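Long-range contacts in hypothetical protein (Trypanosoma cruzi, PDB 1YZV), which is of unknown function but belongs to the isochorismatase superfamily and is possibly a ribonuclease: residues A22-D27 with E111-W116; N47-L52 with S175-L180. All coordinates share one frame; numbering follows the deposited sequence.

Overall arrangement
Both contacts are buried, but at different depths. Contact 1 lies about 4 Å from the centre of the chain, where strands 20-26 and 110-118 run side by side in the middle of the parallel sheet; backbone hydrogen bonds join it, with side chains packing on both faces. Contact 2, centred about 11 Å from it, joins helices 39-56 and 173-181, which cover one face of that sheet, and it depends on the fit of apolar side chains alone. They meet mainly at F49, whose ring packs on F23, V114 and W116 of the strands; Q112 also packs against L180. The buried polar ends of Q112 and R48 bond to partners elsewhere in the chain.

Contact 1: residues A22-D27 with E111-W116; sequences AFFCCD and EQVVLW
A22-C26 and E111-W116 are parallel neighbours in the sheet, their directions 25° apart, with A22 beside V113, F23 beside V114, F24 beside L115 and C25 beside W116. Five backbone hydrogen bonds zip the strands together, from A22 N to Q112 O (3.0 Å) through to C26 N to W116 O (2.9 Å). On one face, V113 CG1 sits over the F24 ring, 3.9 Å from its centroid, in a CH-pi contact, while F24 CB meets L115 CD1 at 3.7 Å; the small A22 CB methyl suffices to meet V113 CG2 at 4.0 Å. On the other, the F23 ring lies alongside V114, F23 CD1 to V114 CB 3.7 Å; beta-branched V113 and V114 suit extended strands. W116 CG stands between its backbone N and carbonyl carbon (chi1 75°), laying the indole across the neighbouring strand: F24 O and C25 CA lie over one ring face, and C25 CB is 3.5 Å from W116 CZ2. C25 SG lies obliquely to the six-membered ring, 4.8 Å from its centroid, a sulfur-aromatic contact. In this isochorismatase-family alpha/beta core, strand 61-68 flanks 22-26, helix 39-56 covers F23, V114 and W116, and helix 120-133 packs against V113 and C26 opposite.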
# COMPACT_ATOMS: atom_id res chain seq x y z
N ALA A 22 -13.45 2.99 -23.21
CA ALA A 22 -12.69 2.08 -24.10
C ALA A 22 -12.22 0.90 -23.27
O ALA A 22 -11.72 1.06 -22.15
CB ALA A 22 -11.49 2.78 -24.72
N PHE A 23 -12.43 -0.29 -23.82
CA PHE A 23 -11.93 -1.50 -23.24
C PHE A 23 -10.65 -1.85 -24.01
O PHE A 23 -10.68 -2.17 -25.20
CB PHE A 23 -13.00 -2.60 -23.33
CG PHE A 23 -14.17 -2.36 -22.43
CD1 PHE A 23 -14.15 -2.80 -21.10
CD2 PHE A 23 -15.29 -1.70 -22.89
CE1 PHE A 23 -15.19 -2.51 -20.26
CE2 PHE A 23 -16.29 -1.31 -22.01
CZ PHE A 23 -16.27 -1.76 -20.72
N PHE A 24 -9.52 -1.76 -23.30
CA PHE A 24 -8.20 -2.08 -23.86
C PHE A 24 -7.74 -3.47 -23.44
O PHE A 24 -7.32 -3.68 -22.30
CB PHE A 24 -7.16 -1.09 -23.39
CG PHE A 24 -7.09 0.19 -24.20
CD1 PHE A 24 -8.19 0.69 -24.87
CD2 PHE A 24 -5.90 0.90 -24.27
CE1 PHE A 24 -8.08 1.83 -25.65
CE2 PHE A 24 -5.79 2.05 -25.03
CZ PHE A 24 -6.89 2.53 -25.70
N CYS A 25 -7.79 -4.38 -24.41
CA CYS A 25 -7.39 -5.78 -24.28
C CYS A 25 -5.95 -5.94 -24.80
O CYS A 25 -5.70 -5.97 -26.00
CB CYS A 25 -8.36 -6.62 -25.09
SG CYS A 25 -8.07 -8.40 -25.07
N CYS A 26 -5.02 -5.97 -23.88
CA CYS A 26 -3.59 -5.92 -24.16
C CYS A 26 -2.99 -7.30 -24.39
O CYS A 26 -2.76 -8.04 -23.44
CB CYS A 26 -2.88 -5.28 -22.97
SG CYS A 26 -1.36 -4.54 -23.31
N ASP A 27 -2.78 -7.65 -25.65
CA ASP A 27 -1.83 -8.73 -26.02
C ASP A 27 -2.09 -10.11 -25.34
O ASP A 27 -1.15 -10.80 -24.91
CB ASP A 27 -0.39 -8.27 -25.70
CG ASP A 27 0.02 -7.00 -26.45
OD1 ASP A 27 -0.78 -6.42 -27.24
OD2 ASP A 27 1.10 -6.45 -26.06
N GLU A 111 -13.35 9.25 -22.09
CA GLU A 111 -12.75 9.78 -20.89
C GLU A 111 -12.06 8.73 -20.03
O GLU A 111 -11.22 9.08 -19.21
CB GLU A 111 -13.79 10.46 -20.01
CG GLU A 111 -14.28 11.80 -20.52
CD GLU A 111 -15.35 12.43 -19.61
OE1 GLU A 111 -15.38 12.14 -18.39
OE2 GLU A 111 -16.16 13.23 -20.14
N GLN A 112 -12.46 7.47 -20.20
CA GLN A 112 -12.03 6.39 -19.31
C GLN A 112 -11.79 5.09 -20.04
O GLN A 112 -12.45 4.79 -21.03
CB GLN A 112 -13.01 6.23 -18.15
CG GLN A 112 -14.41 5.78 -18.59
CD GLN A 112 -15.48 6.04 -17.55
OE1 GLN A 112 -15.31 6.86 -16.61
NE2 GLN A 112 -16.61 5.31 -17.68
N VAL A 113 -10.74 4.39 -19.62
CA VAL A 113 -10.27 3.17 -20.25
C VAL A 113 -10.20 2.12 -19.17
O VAL A 113 -9.71 2.40 -18.05
CB VAL A 113 -8.87 3.41 -20.88
CG1 VAL A 113 -8.20 2.08 -21.27
CG2 VAL A 113 -8.98 4.45 -22.12
N VAL A 114 -10.79 0.98 -19.47
CA VAL A 114 -10.67 -0.22 -18.69
C VAL A 114 -9.59 -1.06 -19.36
O VAL A 114 -9.74 -1.47 -20.53
CB VAL A 114 -12.01 -0.98 -18.62
CG1 VAL A 114 -11.85 -2.35 -17.98
CG2 VAL A 114 -13.04 -0.14 -17.87
N LEU A 115 -8.53 -1.36 -18.62
CA LEU A 115 -7.30 -1.95 -19.17
C LEU A 115 -6.95 -3.27 -18.49
O LEU A 115 -6.94 -3.36 -17.25
CB LEU A 115 -6.14 -0.97 -19.01
CG LEU A 115 -4.68 -1.39 -19.34
CD1 LEU A 115 -4.53 -1.80 -20.83
CD2 LEU A 115 -3.71 -0.21 -19.00
N TRP A 116 -6.62 -4.28 -19.29
CA TRP A 116 -6.18 -5.57 -18.76
C TRP A 116 -5.40 -6.36 -19.81
O TRP A 116 -5.36 -5.96 -20.96
CB TRP A 116 -7.38 -6.41 -18.24
CG TRP A 116 -8.21 -7.00 -19.30
CD1 TRP A 116 -8.11 -8.30 -19.76
CD2 TRP A 116 -9.03 -6.31 -20.26
NE1 TRP A 116 -8.87 -8.47 -20.88
CE2 TRP A 116 -9.50 -7.29 -21.18
CE3 TRP A 116 -9.58 -5.02 -20.33
CZ2 TRP A 116 -10.36 -6.98 -22.26
CZ3 TRP A 116 -10.45 -4.72 -21.39
CH2 TRP A 116 -10.83 -5.70 -22.34

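Contact 2: residues N47-L52 with S175-L180; sequences NRFAGL and SILMQL
L52 and L177 reach past one another from opposing helices, and their methyls form the tightest approach between the segments: L52 CD2 to L177 CD1 is 3.5 Å, closer than usual for two carbons. With CG anti to its backbone N (chi1 -178°), L52 reaches across far enough for the same CD2 to touch L180 CD1 at 3.6 Å, the two side chains meeting at a slant. L177 CD1 also comes to the edge of the F49 ring, near its plane, 3.7 Å from F49 CE1. The I176 and F49 side chains cross at about a right angle, I176 CG2 coming 3.8 Å from F49 CE1. The segments run nearly parallel, 16° apart, with axes 11.4 Å apart; branched leucine and isoleucine side chains and a broad phenylalanine ring suit such spacing. In the alpha/beta fold of this family both helices lie on one face of the central sheet, so F49 and I176 both reach V114 and A141 on the strands beneath, while I192 of helix 189-197 packs on L52 and L177. R48 offers L177 only its aliphatic CG, at 4.1 Å from L177 CD1, while its guanidinium turns elsewhere, NH1 bonding S173 OG and NH2 bonding L195 O.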
# COMPACT_ATOMS: atom_id res chain seq x y z
N ASN A 47 -13.63 -11.89 -22.19
CA ASN A 47 -14.99 -12.30 -22.52
C ASN A 47 -16.10 -11.60 -21.74
O ASN A 47 -17.13 -11.21 -22.30
CB ASN A 47 -15.12 -13.81 -22.39
CG ASN A 47 -14.48 -14.55 -23.55
OD1 ASN A 47 -14.39 -14.00 -24.66
ND2 ASN A 47 -13.93 -15.74 -23.28
N ARG A 48 -15.84 -11.34 -20.47
CA ARG A 48 -16.77 -10.59 -19.65
C ARG A 48 -16.95 -9.17 -20.18
O ARG A 48 -18.07 -8.64 -20.29
CB ARG A 48 -16.25 -10.58 -18.21
CG ARG A 48 -16.98 -9.64 -17.31
CD ARG A 48 -16.60 -9.88 -15.86
NE ARG A 48 -17.24 -11.07 -15.32
CZ ARG A 48 -17.12 -11.47 -14.05
NH1 ARG A 48 -16.34 -10.78 -13.20
NH2 ARG A 48 -17.85 -12.49 -13.62
N PHE A 49 -15.82 -8.51 -20.44
CA PHE A 49 -15.88 -7.14 -20.99
C PHE A 49 -16.39 -7.08 -22.43
O PHE A 49 -17.04 -6.10 -22.82
CB PHE A 49 -14.52 -6.46 -20.89
CG PHE A 49 -14.05 -6.19 -19.45
CD1 PHE A 49 -14.93 -5.73 -18.50
CD2 PHE A 49 -12.70 -6.21 -19.15
CE1 PHE A 49 -14.48 -5.41 -17.20
CE2 PHE A 49 -12.24 -5.92 -17.87
CZ PHE A 49 -13.13 -5.51 -16.90
N ALA A 50 -16.16 -8.16 -23.19
CA ALA A 50 -16.77 -8.27 -24.52
C ALA A 50 -18.28 -8.28 -24.41
O ALA A 50 -18.95 -7.54 -25.13
CB ALA A 50 -16.26 -9.51 -25.28
N GLY A 51 -18.82 -9.07 -23.47
CA GLY A 51 -20.25 -9.11 -23.22
C GLY A 51 -20.79 -7.77 -22.73
O GLY A 51 -21.85 -7.30 -23.16
N LEU A 52 -20.08 -7.14 -21.81
CA LEU A 52 -20.47 -5.81 -21.37
C LEU A 52 -20.50 -4.76 -22.51
O LEU A 52 -21.49 -4.03 -22.68
CB LEU A 52 -19.53 -5.36 -20.24
CG LEU A 52 -19.87 -3.98 -19.65
CD1 LEU A 52 -21.27 -3.97 -19.07
CD2 LEU A 52 -18.81 -3.58 -18.63
N SER A 175 -16.26 -5.38 -10.02
CA SER A 175 -16.36 -4.06 -9.47
C SER A 175 -16.51 -3.04 -10.58
O SER A 175 -17.41 -2.21 -10.51
CB SER A 175 -15.15 -3.74 -8.63
OG SER A 175 -15.36 -2.58 -7.87
N ILE A 176 -15.78 -3.27 -11.66
CA ILE A 176 -15.80 -2.40 -12.84
C ILE A 176 -17.19 -2.41 -13.51
O ILE A 176 -17.80 -1.34 -13.73
CB ILE A 176 -14.67 -2.76 -13.79
CG1 ILE A 176 -13.33 -2.33 -13.18
CG2 ILE A 176 -14.87 -2.21 -15.21
CD1 ILE A 176 -12.13 -3.04 -13.76
N LEU A 177 -17.75 -3.61 -13.70
CA LEU A 177 -19.09 -3.72 -14.25
C LEU A 177 -20.10 -2.86 -13.46
O LEU A 177 -20.91 -2.11 -14.05
CB LEU A 177 -19.54 -5.19 -14.30
CG LEU A 177 -19.42 -5.88 -15.63
CD1 LEU A 177 -17.99 -5.86 -16.13
CD2 LEU A 177 -19.98 -7.30 -15.54
N MET A 178 -20.07 -3.01 -12.14
CA MET A 178 -21.06 -2.38 -11.26
C MET A 178 -20.78 -0.89 -11.06
O MET A 178 -21.72 -0.11 -10.89
CB MET A 178 -21.12 -3.14 -9.92
CG MET A 178 -21.54 -4.61 -10.09
SD MET A 178 -23.21 -4.73 -10.70
CE MET A 178 -23.04 -4.83 -12.48
N GLN A 179 -19.52 -0.48 -11.22
CA GLN A 179 -19.16 0.96 -11.33
C GLN A 179 -19.77 1.67 -12.53
O GLN A 179 -20.22 2.83 -12.43
CB GLN A 179 -17.63 1.18 -11.36
CG GLN A 179 -16.95 0.96 -10.03
CD GLN A 179 -15.41 0.86 -10.19
OE1 GLN A 179 -14.83 1.67 -10.87
NE2 GLN A 179 -14.81 -0.15 -9.60
N LEU A 180 -19.79 0.99 -13.67
CA LEU A 180 -20.33 1.57 -14.89
C LEU A 180 -21.84 1.67 -14.82
O LEU A 180 -22.39 2.48 -15.53
CB LEU A 180 -19.91 0.78 -16.12
CG LEU A 180 -18.44 0.91 -16.46
CD1 LEU A 180 -17.96 -0.29 -17.32
CD2 LEU A 180 -18.17 2.29 -17.13